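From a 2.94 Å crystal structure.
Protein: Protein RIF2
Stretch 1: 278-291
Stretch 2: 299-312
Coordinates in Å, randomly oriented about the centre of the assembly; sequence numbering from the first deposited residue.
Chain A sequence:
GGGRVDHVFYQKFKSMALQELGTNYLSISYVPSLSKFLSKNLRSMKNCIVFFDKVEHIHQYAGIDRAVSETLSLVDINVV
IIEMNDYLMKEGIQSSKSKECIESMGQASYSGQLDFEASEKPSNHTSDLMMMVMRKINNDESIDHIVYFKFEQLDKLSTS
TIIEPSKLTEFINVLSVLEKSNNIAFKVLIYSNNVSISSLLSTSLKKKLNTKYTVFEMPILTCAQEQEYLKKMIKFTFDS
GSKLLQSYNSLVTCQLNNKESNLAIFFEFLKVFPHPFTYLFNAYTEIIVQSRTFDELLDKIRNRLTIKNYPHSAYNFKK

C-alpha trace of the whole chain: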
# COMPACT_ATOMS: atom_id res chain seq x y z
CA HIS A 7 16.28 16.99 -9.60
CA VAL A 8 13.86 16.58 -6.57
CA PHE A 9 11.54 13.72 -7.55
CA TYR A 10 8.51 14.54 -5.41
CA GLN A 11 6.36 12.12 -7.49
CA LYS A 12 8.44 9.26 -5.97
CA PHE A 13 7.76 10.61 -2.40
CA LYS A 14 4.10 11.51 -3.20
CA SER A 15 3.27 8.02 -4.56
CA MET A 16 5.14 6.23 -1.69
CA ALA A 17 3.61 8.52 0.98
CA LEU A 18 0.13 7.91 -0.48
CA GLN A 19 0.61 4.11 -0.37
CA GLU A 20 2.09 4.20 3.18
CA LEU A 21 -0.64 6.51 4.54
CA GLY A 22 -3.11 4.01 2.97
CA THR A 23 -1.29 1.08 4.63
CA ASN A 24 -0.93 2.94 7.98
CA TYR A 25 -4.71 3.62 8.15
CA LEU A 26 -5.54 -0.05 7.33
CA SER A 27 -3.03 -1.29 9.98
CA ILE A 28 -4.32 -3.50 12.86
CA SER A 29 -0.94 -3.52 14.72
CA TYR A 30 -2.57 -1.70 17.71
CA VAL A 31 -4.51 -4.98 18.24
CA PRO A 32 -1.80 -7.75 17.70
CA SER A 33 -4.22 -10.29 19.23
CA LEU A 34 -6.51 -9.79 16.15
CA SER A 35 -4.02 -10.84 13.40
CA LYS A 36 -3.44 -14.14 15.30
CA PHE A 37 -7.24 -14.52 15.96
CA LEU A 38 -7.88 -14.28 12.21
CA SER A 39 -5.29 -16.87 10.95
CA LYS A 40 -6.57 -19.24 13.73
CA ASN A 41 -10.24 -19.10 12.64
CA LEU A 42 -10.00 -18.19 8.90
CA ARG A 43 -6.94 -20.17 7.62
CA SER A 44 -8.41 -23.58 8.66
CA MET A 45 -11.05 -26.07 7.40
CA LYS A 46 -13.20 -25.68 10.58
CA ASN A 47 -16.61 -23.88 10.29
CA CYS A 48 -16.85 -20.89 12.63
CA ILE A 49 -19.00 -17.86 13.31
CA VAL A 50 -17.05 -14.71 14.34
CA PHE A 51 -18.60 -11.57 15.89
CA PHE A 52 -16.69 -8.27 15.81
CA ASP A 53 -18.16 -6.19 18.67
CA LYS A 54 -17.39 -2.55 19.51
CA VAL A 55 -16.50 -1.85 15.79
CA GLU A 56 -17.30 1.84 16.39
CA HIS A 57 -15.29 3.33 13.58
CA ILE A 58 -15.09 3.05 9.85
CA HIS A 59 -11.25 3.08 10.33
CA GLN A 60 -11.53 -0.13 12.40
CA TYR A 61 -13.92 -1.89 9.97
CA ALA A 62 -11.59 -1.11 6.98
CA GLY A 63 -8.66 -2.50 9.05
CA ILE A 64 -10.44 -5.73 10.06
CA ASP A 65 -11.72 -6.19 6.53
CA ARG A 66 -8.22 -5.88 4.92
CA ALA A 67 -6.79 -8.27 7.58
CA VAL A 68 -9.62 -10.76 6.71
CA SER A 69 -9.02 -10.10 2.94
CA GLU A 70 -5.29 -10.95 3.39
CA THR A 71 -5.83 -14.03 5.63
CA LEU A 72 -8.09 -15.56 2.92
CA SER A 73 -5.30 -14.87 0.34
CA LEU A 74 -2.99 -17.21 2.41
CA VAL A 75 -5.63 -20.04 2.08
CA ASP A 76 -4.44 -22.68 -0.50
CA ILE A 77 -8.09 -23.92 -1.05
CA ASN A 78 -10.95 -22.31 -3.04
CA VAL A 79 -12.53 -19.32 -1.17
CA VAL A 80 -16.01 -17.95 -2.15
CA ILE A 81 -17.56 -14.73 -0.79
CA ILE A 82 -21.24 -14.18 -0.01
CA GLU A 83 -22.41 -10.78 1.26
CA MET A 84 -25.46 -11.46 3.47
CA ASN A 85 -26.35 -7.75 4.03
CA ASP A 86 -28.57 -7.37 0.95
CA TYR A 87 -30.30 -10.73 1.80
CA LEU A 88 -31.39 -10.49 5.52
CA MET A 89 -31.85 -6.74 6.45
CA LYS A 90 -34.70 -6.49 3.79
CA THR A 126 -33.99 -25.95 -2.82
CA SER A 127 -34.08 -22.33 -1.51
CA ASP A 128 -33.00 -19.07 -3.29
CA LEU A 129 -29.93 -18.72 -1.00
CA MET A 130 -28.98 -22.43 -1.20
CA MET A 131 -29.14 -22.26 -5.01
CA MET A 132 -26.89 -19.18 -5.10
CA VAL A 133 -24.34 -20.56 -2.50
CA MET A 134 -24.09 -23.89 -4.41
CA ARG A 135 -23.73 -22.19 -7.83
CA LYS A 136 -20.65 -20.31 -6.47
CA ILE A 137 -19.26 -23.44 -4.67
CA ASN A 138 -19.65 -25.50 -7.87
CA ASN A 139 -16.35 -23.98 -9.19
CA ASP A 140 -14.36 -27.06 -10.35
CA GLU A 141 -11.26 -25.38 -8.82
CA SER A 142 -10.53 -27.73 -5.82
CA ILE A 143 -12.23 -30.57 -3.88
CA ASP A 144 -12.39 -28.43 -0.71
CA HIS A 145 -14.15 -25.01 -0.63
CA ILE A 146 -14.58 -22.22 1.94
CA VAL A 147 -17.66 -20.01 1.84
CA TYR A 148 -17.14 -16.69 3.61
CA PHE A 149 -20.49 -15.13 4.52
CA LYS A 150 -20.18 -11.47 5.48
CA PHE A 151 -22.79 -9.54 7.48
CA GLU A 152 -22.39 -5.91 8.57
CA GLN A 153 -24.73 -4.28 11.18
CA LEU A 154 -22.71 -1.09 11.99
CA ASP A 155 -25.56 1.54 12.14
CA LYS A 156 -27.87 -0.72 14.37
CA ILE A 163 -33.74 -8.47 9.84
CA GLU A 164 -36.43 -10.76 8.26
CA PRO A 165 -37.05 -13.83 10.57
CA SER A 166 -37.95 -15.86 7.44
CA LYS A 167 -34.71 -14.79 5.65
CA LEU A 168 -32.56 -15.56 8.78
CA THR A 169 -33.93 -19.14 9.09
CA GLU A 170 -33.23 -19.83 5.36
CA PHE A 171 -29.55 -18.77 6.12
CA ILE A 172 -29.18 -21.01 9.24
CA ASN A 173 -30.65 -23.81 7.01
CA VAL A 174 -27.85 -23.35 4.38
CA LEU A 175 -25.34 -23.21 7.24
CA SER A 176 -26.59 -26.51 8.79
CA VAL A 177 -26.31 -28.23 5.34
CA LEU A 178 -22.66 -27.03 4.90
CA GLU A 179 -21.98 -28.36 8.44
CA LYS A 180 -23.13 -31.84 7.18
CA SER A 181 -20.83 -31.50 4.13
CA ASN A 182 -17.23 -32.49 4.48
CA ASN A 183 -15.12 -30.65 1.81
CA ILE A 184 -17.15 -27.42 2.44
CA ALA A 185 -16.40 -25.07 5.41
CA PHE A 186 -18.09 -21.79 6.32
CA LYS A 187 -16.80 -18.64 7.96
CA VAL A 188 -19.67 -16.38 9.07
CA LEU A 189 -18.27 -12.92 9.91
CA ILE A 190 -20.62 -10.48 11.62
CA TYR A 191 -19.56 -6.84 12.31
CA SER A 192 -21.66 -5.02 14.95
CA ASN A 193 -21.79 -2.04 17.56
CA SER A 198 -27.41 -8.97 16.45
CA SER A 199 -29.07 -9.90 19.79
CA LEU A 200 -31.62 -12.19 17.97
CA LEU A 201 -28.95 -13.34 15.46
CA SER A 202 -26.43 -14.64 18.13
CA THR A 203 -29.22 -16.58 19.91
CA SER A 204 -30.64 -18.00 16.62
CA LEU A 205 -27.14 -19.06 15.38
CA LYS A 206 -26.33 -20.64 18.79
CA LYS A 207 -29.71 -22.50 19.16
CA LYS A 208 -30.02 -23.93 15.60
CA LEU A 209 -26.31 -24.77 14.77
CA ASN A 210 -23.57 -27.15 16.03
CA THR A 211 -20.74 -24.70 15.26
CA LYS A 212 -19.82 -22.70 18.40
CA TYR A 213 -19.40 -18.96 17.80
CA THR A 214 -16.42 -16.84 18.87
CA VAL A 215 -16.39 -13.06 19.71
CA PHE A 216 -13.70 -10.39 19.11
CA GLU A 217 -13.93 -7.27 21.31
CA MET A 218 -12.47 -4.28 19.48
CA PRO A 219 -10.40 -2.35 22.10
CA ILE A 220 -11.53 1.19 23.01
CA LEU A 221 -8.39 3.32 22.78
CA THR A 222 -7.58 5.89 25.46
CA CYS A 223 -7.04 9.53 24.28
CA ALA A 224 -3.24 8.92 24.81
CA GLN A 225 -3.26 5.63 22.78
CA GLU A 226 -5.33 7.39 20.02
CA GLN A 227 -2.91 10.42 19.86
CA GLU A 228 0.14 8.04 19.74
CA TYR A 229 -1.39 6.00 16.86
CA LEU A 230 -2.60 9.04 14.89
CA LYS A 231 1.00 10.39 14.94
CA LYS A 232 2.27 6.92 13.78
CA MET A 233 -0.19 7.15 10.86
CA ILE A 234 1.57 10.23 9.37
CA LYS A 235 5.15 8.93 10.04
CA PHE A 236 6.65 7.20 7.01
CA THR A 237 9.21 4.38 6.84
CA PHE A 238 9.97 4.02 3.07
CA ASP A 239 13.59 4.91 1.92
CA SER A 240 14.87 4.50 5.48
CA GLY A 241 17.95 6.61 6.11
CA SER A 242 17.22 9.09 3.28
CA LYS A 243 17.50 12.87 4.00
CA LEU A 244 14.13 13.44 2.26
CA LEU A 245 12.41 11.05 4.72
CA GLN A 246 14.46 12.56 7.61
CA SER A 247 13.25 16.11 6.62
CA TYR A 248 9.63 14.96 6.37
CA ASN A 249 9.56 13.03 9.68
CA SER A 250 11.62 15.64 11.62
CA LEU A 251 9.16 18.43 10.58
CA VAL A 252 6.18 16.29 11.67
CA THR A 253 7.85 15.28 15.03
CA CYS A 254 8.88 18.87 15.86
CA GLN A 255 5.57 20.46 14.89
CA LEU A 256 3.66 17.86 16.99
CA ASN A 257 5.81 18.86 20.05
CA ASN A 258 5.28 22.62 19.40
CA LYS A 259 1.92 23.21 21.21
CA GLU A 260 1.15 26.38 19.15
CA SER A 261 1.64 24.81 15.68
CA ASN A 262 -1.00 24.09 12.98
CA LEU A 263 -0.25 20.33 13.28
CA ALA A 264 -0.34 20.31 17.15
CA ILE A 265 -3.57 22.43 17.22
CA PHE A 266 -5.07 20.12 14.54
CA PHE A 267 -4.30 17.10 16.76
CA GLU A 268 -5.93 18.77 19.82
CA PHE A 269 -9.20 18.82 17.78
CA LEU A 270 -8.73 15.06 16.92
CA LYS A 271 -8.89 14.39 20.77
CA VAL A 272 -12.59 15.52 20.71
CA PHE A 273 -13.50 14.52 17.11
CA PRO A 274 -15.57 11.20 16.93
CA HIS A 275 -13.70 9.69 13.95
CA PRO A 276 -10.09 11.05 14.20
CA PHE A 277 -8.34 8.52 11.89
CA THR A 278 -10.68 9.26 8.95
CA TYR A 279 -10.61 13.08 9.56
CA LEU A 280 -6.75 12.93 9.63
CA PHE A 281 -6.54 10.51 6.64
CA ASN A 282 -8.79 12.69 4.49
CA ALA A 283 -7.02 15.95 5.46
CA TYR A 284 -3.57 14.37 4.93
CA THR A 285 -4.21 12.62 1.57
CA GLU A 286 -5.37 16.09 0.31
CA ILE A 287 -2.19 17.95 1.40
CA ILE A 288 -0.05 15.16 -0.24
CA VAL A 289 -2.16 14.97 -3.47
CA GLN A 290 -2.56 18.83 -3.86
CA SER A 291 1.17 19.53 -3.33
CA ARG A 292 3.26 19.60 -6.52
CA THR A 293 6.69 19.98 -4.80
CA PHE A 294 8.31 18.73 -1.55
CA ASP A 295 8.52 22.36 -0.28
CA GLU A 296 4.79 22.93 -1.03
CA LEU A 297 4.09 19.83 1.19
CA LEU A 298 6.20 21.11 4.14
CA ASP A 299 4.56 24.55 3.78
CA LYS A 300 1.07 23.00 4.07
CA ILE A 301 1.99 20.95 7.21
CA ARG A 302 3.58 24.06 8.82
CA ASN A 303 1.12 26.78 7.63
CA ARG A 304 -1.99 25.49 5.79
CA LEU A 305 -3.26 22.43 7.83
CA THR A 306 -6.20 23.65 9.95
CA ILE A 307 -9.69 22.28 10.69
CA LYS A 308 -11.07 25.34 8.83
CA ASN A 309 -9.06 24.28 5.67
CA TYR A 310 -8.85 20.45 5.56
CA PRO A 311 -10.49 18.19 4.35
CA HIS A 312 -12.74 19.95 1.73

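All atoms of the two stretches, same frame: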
# COMPACT_ATOMS: atom_id res chain seq x y z
N THR A 278 -10.05 8.90 10.21
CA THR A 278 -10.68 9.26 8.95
C THR A 278 -10.51 10.75 8.69
O THR A 278 -10.10 11.11 7.59
CB THR A 278 -12.13 8.82 8.98
OG1 THR A 278 -12.17 7.40 9.15
CG2 THR A 278 -12.88 9.23 7.75
N TYR A 279 -10.79 11.63 9.70
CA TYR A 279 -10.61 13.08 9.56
C TYR A 279 -9.14 13.38 9.21
O TYR A 279 -8.88 14.11 8.25
CB TYR A 279 -11.13 13.86 10.79
CG TYR A 279 -11.37 15.34 10.53
CD1 TYR A 279 -10.32 16.25 10.57
CD2 TYR A 279 -12.64 15.82 10.25
CE1 TYR A 279 -10.51 17.60 10.27
CE2 TYR A 279 -12.86 17.19 10.00
CZ TYR A 279 -11.78 18.07 10.00
OH TYR A 279 -11.91 19.41 9.69
N LEU A 280 -8.18 12.74 9.91
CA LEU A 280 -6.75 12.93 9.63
C LEU A 280 -6.33 12.37 8.25
O LEU A 280 -5.59 13.03 7.51
CB LEU A 280 -5.89 12.33 10.75
CG LEU A 280 -4.38 12.44 10.60
CD1 LEU A 280 -3.93 13.88 10.67
CD2 LEU A 280 -3.68 11.57 11.59
N PHE A 281 -6.81 11.16 7.92
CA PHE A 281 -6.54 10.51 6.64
C PHE A 281 -7.04 11.39 5.50
O PHE A 281 -6.28 11.68 4.58
CB PHE A 281 -7.19 9.11 6.61
CG PHE A 281 -6.91 8.33 5.36
CD1 PHE A 281 -5.69 7.67 5.19
CD2 PHE A 281 -7.85 8.26 4.34
CE1 PHE A 281 -5.43 6.96 4.02
CE2 PHE A 281 -7.58 7.55 3.16
CZ PHE A 281 -6.38 6.90 3.02
N ASN A 282 -8.28 11.87 5.57
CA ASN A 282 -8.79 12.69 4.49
C ASN A 282 -8.01 14.00 4.32
O ASN A 282 -7.60 14.35 3.19
CB ASN A 282 -10.29 12.92 4.63
CG ASN A 282 -11.11 11.65 4.54
OD1 ASN A 282 -10.72 10.65 3.92
ND2 ASN A 282 -12.28 11.64 5.17
N ALA A 283 -7.75 14.69 5.45
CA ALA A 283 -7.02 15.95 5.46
C ALA A 283 -5.61 15.75 4.89
O ALA A 283 -5.19 16.52 4.03
CB ALA A 283 -6.95 16.50 6.88
N TYR A 284 -4.93 14.68 5.33
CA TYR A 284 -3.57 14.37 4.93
C TYR A 284 -3.41 13.90 3.49
O TYR A 284 -2.45 14.33 2.85
CB TYR A 284 -2.94 13.39 5.89
CG TYR A 284 -1.62 13.89 6.41
CD1 TYR A 284 -1.55 14.94 7.31
CD2 TYR A 284 -0.42 13.32 5.97
CE1 TYR A 284 -0.34 15.42 7.77
CE2 TYR A 284 0.81 13.79 6.43
CZ TYR A 284 0.84 14.84 7.33
OH TYR A 284 2.04 15.32 7.80
N THR A 285 -4.32 13.04 2.98
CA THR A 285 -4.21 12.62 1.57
C THR A 285 -4.34 13.87 0.66
O THR A 285 -3.58 14.00 -0.29
CB THR A 285 -5.18 11.51 1.20
OG1 THR A 285 -6.48 12.01 1.34
CG2 THR A 285 -5.02 10.25 2.05
N GLU A 286 -5.21 14.83 1.03
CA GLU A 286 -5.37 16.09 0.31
C GLU A 286 -4.10 16.91 0.25
O GLU A 286 -3.69 17.26 -0.85
CB GLU A 286 -6.50 16.93 0.91
CG GLU A 286 -7.87 16.47 0.48
CD GLU A 286 -9.01 17.28 1.07
OE1 GLU A 286 -8.83 18.49 1.31
OE2 GLU A 286 -10.10 16.69 1.27
N ILE A 287 -3.44 17.18 1.40
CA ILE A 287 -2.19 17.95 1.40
C ILE A 287 -1.14 17.26 0.52
O ILE A 287 -0.51 17.96 -0.27
CB ILE A 287 -1.62 18.36 2.79
CG1 ILE A 287 -1.19 17.15 3.63
CG2 ILE A 287 -2.58 19.28 3.56
CD1 ILE A 287 -0.38 17.46 4.80
N ILE A 288 -1.01 15.91 0.59
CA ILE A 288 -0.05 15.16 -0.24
C ILE A 288 -0.40 15.30 -1.71
O ILE A 288 0.43 15.76 -2.47
CB ILE A 288 0.17 13.67 0.22
CG1 ILE A 288 0.68 13.62 1.70
CG2 ILE A 288 1.13 12.94 -0.73
CD1 ILE A 288 0.52 12.37 2.40
N VAL A 289 -1.63 14.91 -2.10
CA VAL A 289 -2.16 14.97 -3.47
C VAL A 289 -2.04 16.39 -4.08
O VAL A 289 -1.42 16.53 -5.13
CB VAL A 289 -3.60 14.39 -3.54
CG1 VAL A 289 -4.36 14.90 -4.76
CG2 VAL A 289 -3.58 12.87 -3.53
N GLN A 290 -2.58 17.43 -3.39
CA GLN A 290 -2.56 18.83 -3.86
C GLN A 290 -1.18 19.45 -4.00
O GLN A 290 -1.05 20.41 -4.75
CB GLN A 290 -3.40 19.71 -2.96
CG GLN A 290 -4.88 19.40 -2.95
CD GLN A 290 -5.54 19.95 -1.71
OE1 GLN A 290 -6.69 19.60 -1.41
NE2 GLN A 290 -4.85 20.82 -0.95
N SER A 291 -0.18 18.98 -3.25
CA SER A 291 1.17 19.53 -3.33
C SER A 291 1.86 19.03 -4.58
O SER A 291 1.78 17.85 -4.89
CB SER A 291 1.99 19.17 -2.10
OG SER A 291 1.44 19.75 -0.94
N ASP A 299 5.26 23.28 3.59
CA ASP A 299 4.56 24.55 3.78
C ASP A 299 3.13 24.33 4.25
O ASP A 299 2.66 25.07 5.09
CB ASP A 299 4.57 25.35 2.47
CG ASP A 299 3.71 26.58 2.49
OD1 ASP A 299 4.20 27.63 2.95
OD2 ASP A 299 2.51 26.48 2.11
N LYS A 300 2.44 23.32 3.71
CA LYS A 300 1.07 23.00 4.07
C LYS A 300 0.99 22.45 5.49
O LYS A 300 0.16 22.92 6.26
CB LYS A 300 0.45 22.07 3.05
CG LYS A 300 0.28 22.78 1.72
CD LYS A 300 -0.45 21.95 0.71
CE LYS A 300 -0.45 22.61 -0.64
NZ LYS A 300 -1.27 21.84 -1.60
N ILE A 301 1.91 21.54 5.86
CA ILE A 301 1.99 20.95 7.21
C ILE A 301 2.27 22.05 8.29
O ILE A 301 1.65 22.08 9.37
CB ILE A 301 3.02 19.79 7.23
CG1 ILE A 301 2.65 18.70 6.17
CG2 ILE A 301 3.16 19.17 8.62
CD1 ILE A 301 3.69 17.64 5.90
N ARG A 302 3.16 22.97 7.95
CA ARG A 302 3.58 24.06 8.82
C ARG A 302 2.52 25.18 8.92
O ARG A 302 2.18 25.62 10.03
CB ARG A 302 4.92 24.61 8.29
CG ARG A 302 5.94 25.09 9.34
CD ARG A 302 7.40 25.08 8.84
NE ARG A 302 7.49 25.19 7.37
CZ ARG A 302 8.43 24.63 6.62
NH1 ARG A 302 9.42 23.94 7.18
NH2 ARG A 302 8.40 24.76 5.30
N ASN A 303 1.96 25.60 7.76
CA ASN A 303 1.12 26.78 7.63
C ASN A 303 -0.32 26.60 7.14
O ASN A 303 -1.15 27.46 7.46
CB ASN A 303 1.83 27.79 6.71
CG ASN A 303 3.31 27.95 6.96
OD1 ASN A 303 3.76 28.21 8.09
ND2 ASN A 303 4.12 27.79 5.92
N ARG A 304 -0.63 25.59 6.34
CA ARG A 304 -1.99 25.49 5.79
C ARG A 304 -2.93 24.48 6.45
O ARG A 304 -4.13 24.63 6.26
CB ARG A 304 -1.95 25.23 4.27
CG ARG A 304 -1.42 26.40 3.43
CD ARG A 304 -2.19 26.55 2.13
NE ARG A 304 -3.55 27.09 2.34
CZ ARG A 304 -4.68 26.39 2.21
NH1 ARG A 304 -4.64 25.11 1.86
NH2 ARG A 304 -5.85 26.98 2.41
N LEU A 305 -2.42 23.47 7.19
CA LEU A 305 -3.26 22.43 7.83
C LEU A 305 -4.00 22.94 9.04
O LEU A 305 -3.40 23.12 10.10
CB LEU A 305 -2.44 21.17 8.20
CG LEU A 305 -3.18 19.90 8.64
CD1 LEU A 305 -4.13 19.39 7.56
CD2 LEU A 305 -2.21 18.79 8.94
N THR A 306 -5.30 23.20 8.89
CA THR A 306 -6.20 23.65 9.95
C THR A 306 -7.52 22.93 9.78
O THR A 306 -7.76 22.36 8.72
CB THR A 306 -6.40 25.17 9.92
OG1 THR A 306 -6.78 25.59 8.62
CG2 THR A 306 -5.19 25.93 10.40
N ILE A 307 -8.39 22.95 10.81
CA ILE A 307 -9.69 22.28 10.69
C ILE A 307 -10.62 23.10 9.80
O ILE A 307 -11.51 22.54 9.17
CB ILE A 307 -10.31 21.84 12.04
CG1 ILE A 307 -10.73 23.03 12.90
CG2 ILE A 307 -9.37 20.90 12.79
CD1 ILE A 307 -11.73 22.68 13.91
N LYS A 308 -10.35 24.42 9.69
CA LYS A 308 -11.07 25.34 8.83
C LYS A 308 -10.66 25.18 7.34
O LYS A 308 -11.39 25.65 6.47
CB LYS A 308 -10.89 26.79 9.31
N ASN A 309 -9.54 24.48 7.05
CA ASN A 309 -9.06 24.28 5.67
C ASN A 309 -9.12 22.87 5.13
O ASN A 309 -9.27 22.71 3.92
CB ASN A 309 -7.61 24.80 5.47
CG ASN A 309 -7.37 26.29 5.56
OD1 ASN A 309 -8.30 27.13 5.55
ND2 ASN A 309 -6.10 26.65 5.66
N TYR A 310 -8.94 21.85 5.98
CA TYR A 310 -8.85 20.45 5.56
C TYR A 310 -9.64 19.46 6.40
O TYR A 310 -9.58 19.52 7.63
CB TYR A 310 -7.38 20.01 5.58
CG TYR A 310 -6.54 20.61 4.48
CD1 TYR A 310 -6.50 20.03 3.22
CD2 TYR A 310 -5.78 21.75 4.71
CE1 TYR A 310 -5.74 20.59 2.20
CE2 TYR A 310 -5.00 22.31 3.69
CZ TYR A 310 -4.98 21.72 2.44
OH TYR A 310 -4.21 22.24 1.43
N PRO A 311 -10.29 18.44 5.80
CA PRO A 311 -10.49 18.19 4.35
C PRO A 311 -11.47 19.21 3.72
O PRO A 311 -11.97 20.09 4.41
CB PRO A 311 -11.08 16.76 4.34
CG PRO A 311 -10.97 16.23 5.75
CD PRO A 311 -11.01 17.44 6.60
N HIS A 312 -11.74 19.11 2.40
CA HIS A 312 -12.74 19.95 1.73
C HIS A 312 -13.51 19.15 0.70
O HIS A 312 -13.97 18.05 1.02
CB HIS A 312 -12.19 21.27 1.16
CG HIS A 312 -10.79 21.21 0.66
ND1 HIS A 312 -9.75 21.84 1.33
CD2 HIS A 312 -10.29 20.63 -0.46
CE1 HIS A 312 -8.66 21.61 0.61
NE2 HIS A 312 -8.94 20.88 -0.47

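Residues 278-290 of Protein RIF2 form the last part of a helix that begins earlier in the chain, and Ser-291 is the first residue to leave helical geometry. The second stretch opens with the end of another helix, which includes a wider pi-type turn at 300-304, where the amides of both Arg-304 and Leu-305 donate to the carbonyl of Lys-300. The axes of the two helices approach to 10.5 Å, with an angle of 124° between their N-to-C directions, so the helices themselves meet obliquely. The chain beyond Leu-305 first heads toward the N-terminal end of the first helix, turns near Ile-307 to Asn-309, and comes closest at Pro-311, whose CA lies 4.3 Å from CA of Ala-283. The small side chain of Ala-283 lies at this close approach. Together the two stretches bury 794 Å².

The apolar packing centres on Ile-287 and Ala-283. Ile-287 reaches the helical part of the second stretch through CD1, 3.5 Å from CG1 of Ile-301, while its CG2 lies over one face of the Tyr-310 ring, 3.7 Å from the centroid and 16° off the normal, a CH-pi contact. CB of Ala-283 packs against CB of Tyr-310 at 3.8 Å and CD1 of Leu-305 at 4.1 Å. Although the CA-to-CB bond of Tyr-284 points away, the end of its side chain comes back to the interface: CE1 meets CD2 of Leu-305 at 4.0 Å, at the ring edge, and CZ lies 4.2 Å from CD1 of Ile-301.

A second CH-pi contact involves Pro-311, which follows a cis peptide bond. Its CD sits over one face of the Tyr-279 ring, 3.8 Å from the centroid and 21° off the normal. The proline ring also touches the helix one turn on, with CG 3.6 Å from CB of Asn-282. The hydroxyl of Tyr-279 extends past this contact to the backbone, where OH is 3.1 Å from O of Tyr-310.

Polar bonding gathers around His-312. Its backbone N donates to OE2 of Glu-286 at 3.1 Å with good geometry, and more weakly to OE1 of Glu-286 at 3.2 Å, so the carboxylate receives the amide just after the proline. The imidazole NE2 of His-312 donates to OE1 of Gln-290 at 2.8 Å, and its ND1 donates to O of Asn-309 at 2.8 Å within the same stretch, which helps to orient the ring. The side-chain amide of Gln-290 thus serves two partners, since its NE2 also makes a weak hydrogen bond to OH of Tyr-310 at 2.8 Å, near the plane of the tyrosine ring.

At the C-terminal end of the first helix, the extended side chain of Lys-300 runs alongside the chain: its CD is 3.3 Å from OG of Ser-291, and its NZ is 3.3 Å from CB of Gln-290. OG of Ser-291 itself donates to O of Ile-287 at 2.7 Å, turning the hydroxyl back onto its own helix.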